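Local coordinates for BH2621 protein (Bacillus halodurans, PDB 2QML) that is probably an N-acyltransferase of the GNAT family, possibly passing a fatty acyl group to a lysine amino group during siderophore biosynthesis, at residues Pro125-Ile130 and Lys159-Gln164. Residues are numbered along the deposited sequence; the frame is centred on the assembly and turned at random.
Sequences PLLLAI and KKCGFQ
L128 and C161 bring the two backbones closest, with their CA atoms 7.1 Å apart, where the middle of helix 123-135 faces the C-terminal end of helix 152-160. The touching is done by three apolar side chains, all of them buried. The first side-chain bond of C161 points toward helix 123-135, and SG meets one methyl from each of two successive leucines. C161 SG lies 3.8 Å from L127 CD2. It lies equally far, 3.8 Å, from L128 CD2. The L128 methyl also approaches the base of the cysteine, 4.1 Å from C161 CB.

The two leucines reach the sulfur differently. L127 starts out toward C161, with CG anti to its own backbone N (chi1 179°). L128 leaves its helix across the direction to C161; CG lies beside its backbone N, and the CD2 methyl comes up to the sulfur. The L128 side chain also touches F186, W190 and W193 of helix 183-194. L127 also rests on W85 of strand 80-89. The small contact is thus part of a larger apolar core.

The helical backbone gives out at C161. The chain then turns through G162 with positive phi (110°). There a CB would press on the carbonyl O of C161, so the position calls for glycine. G162 N donates a hydrogen bond to K159 O at 3.0 Å, and F163 N donates one to F158 O. F163 then leads into strand 164-170. This is a Schellman motif closing a helix of the GNAT acyltransferase domain, with the cysteine at the helix end packed against the neighbouring helix 123-135.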
loop_
_atom_site.group_PDB
_atom_site.type_symbol
_atom_site.label_atom_id
_atom_site.label_comp_id
_atom_site.label_asym_id
_atom_site.label_seq_id
_atom_site.Cartn_x
_atom_site.Cartn_y
_atom_site.Cartn_z
ATOM N N PRO A 125 -7.626 7.955 -4.588
ATOM C CA PRO A 125 -7.410 7.522 -5.986
ATOM C C PRO A 125 -6.174 6.621 -6.167
ATOM O O PRO A 125 -6.173 5.710 -7.010
ATOM C CB PRO A 125 -7.274 8.858 -6.753
ATOM C CG PRO A 125 -6.902 9.878 -5.723
ATOM C CD PRO A 125 -7.652 9.426 -4.487
ATOM N N LEU A 126 -5.125 6.873 -5.394
ATOM C CA LEU A 126 -3.913 6.060 -5.479
ATOM C C LEU A 126 -4.154 4.636 -5.003
ATOM O O LEU A 126 -3.808 3.675 -5.690
ATOM C CB LEU A 126 -2.801 6.670 -4.670
ATOM C CG LEU A 126 -2.156 7.921 -5.239
ATOM C CD1 LEU A 126 -1.372 8.683 -4.134
ATOM C CD2 LEU A 126 -1.285 7.584 -6.481
ATOM N N LEU A 127 -4.727 4.499 -3.813
ATOM C CA LEU A 127 -5.019 3.185 -3.277
ATOM C C LEU A 127 -6.009 2.422 -4.166
ATOM O O LEU A 127 -5.791 1.226 -4.414
ATOM C CB LEU A 127 -5.526 3.311 -1.837
ATOM C CG LEU A 127 -5.896 1.989 -1.192
ATOM C CD1 LEU A 127 -4.717 1.008 -1.026
ATOM C CD2 LEU A 127 -6.630 2.261 0.219
ATOM N N LEU A 128 -7.055 3.078 -4.653
ATOM C CA LEU A 128 -8.022 2.417 -5.512
ATOM C C LEU A 128 -7.340 1.928 -6.769
ATOM O O LEU A 128 -7.617 0.814 -7.217
ATOM C CB LEU A 128 -9.173 3.358 -5.817
ATOM C CG LEU A 128 -10.117 3.680 -4.656
ATOM C CD1 LEU A 128 -11.062 4.766 -5.092
ATOM C CD2 LEU A 128 -10.898 2.508 -4.182
ATOM N N ALA A 129 -6.430 2.729 -7.333
ATOM C CA ALA A 129 -5.720 2.313 -8.563
ATOM C C ALA A 129 -4.847 1.064 -8.382
ATOM O O ALA A 129 -4.904 0.105 -9.178
ATOM C CB ALA A 129 -4.874 3.497 -9.149
ATOM N N ILE A 130 -4.020 1.060 -7.352
ATOM C CA ILE A 130 -3.133 -0.074 -7.116
ATOM C C ILE A 130 -3.941 -1.306 -6.711
ATOM O O ILE A 130 -3.575 -2.412 -7.124
ATOM C CB ILE A 130 -2.009 0.280 -6.143
ATOM C CG1 ILE A 130 -0.909 -0.798 -6.213
ATOM C CG2 ILE A 130 -2.542 0.516 -4.696
ATOM C CD1 ILE A 130 0.396 -0.517 -5.447
ATOM N N LYS A 159 -11.490 1.248 5.262
ATOM C CA LYS A 159 -12.923 0.949 5.301
ATOM C C LYS A 159 -13.669 1.572 4.118
ATOM O O LYS A 159 -14.521 0.932 3.511
ATOM C CB LYS A 159 -13.547 1.445 6.604
ATOM C CG LYS A 159 -13.219 0.601 7.809
ATOM C CD LYS A 159 -13.874 1.178 9.068
ATOM C CE LYS A 159 -13.405 0.422 10.306
ATOM N NZ LYS A 159 -13.860 1.083 11.559
ATOM N N LYS A 160 -13.340 2.824 3.784
ATOM C CA LYS A 160 -13.991 3.534 2.689
ATOM C C LYS A 160 -13.725 2.846 1.368
ATOM O O LYS A 160 -14.551 2.945 0.455
ATOM C CB LYS A 160 -13.529 4.985 2.659
ATOM C CG LYS A 160 -14.229 5.877 3.702
ATOM C CD LYS A 160 -15.313 6.817 3.123
ATOM C CE LYS A 160 -14.642 7.900 2.205
ATOM N NZ LYS A 160 -15.406 9.165 1.942
ATOM N N CYS A 161 -12.600 2.146 1.250
ATOM C CA CYS A 161 -12.264 1.386 0.039
ATOM C C CYS A 161 -12.758 -0.054 0.013
ATOM O O CYS A 161 -12.433 -0.777 -0.923
ATOM C CB CYS A 161 -10.767 1.418 -0.213
ATOM S SG CYS A 161 -10.243 3.122 -0.473
ATOM N N GLY A 162 -13.540 -0.471 1.007
ATOM C CA GLY A 162 -14.127 -1.802 0.998
ATOM C C GLY A 162 -13.583 -2.783 2.025
ATOM O O GLY A 162 -14.149 -3.855 2.177
ATOM N N PHE A 163 -12.505 -2.420 2.705
ATOM C CA PHE A 163 -11.906 -3.282 3.735
ATOM C C PHE A 163 -12.813 -3.395 4.948
ATOM O O PHE A 163 -13.395 -2.395 5.412
ATOM C CB PHE A 163 -10.532 -2.790 4.208
ATOM C CG PHE A 163 -9.428 -2.965 3.214
ATOM C CD1 PHE A 163 -9.261 -2.085 2.147
ATOM C CD2 PHE A 163 -8.537 -4.028 3.339
ATOM C CE1 PHE A 163 -8.244 -2.269 1.220
ATOM C CE2 PHE A 163 -7.502 -4.176 2.437
ATOM C CZ PHE A 163 -7.370 -3.309 1.386
ATOM N N GLN A 164 -12.978 -4.626 5.404
ATOM C CA GLN A 164 -13.712 -4.935 6.632
ATOM C C GLN A 164 -12.735 -5.341 7.735
ATOM O O GLN A 164 -11.892 -6.201 7.537
ATOM C CB GLN A 164 -14.725 -6.053 6.408
ATOM C CG GLN A 164 -15.884 -5.596 5.486
#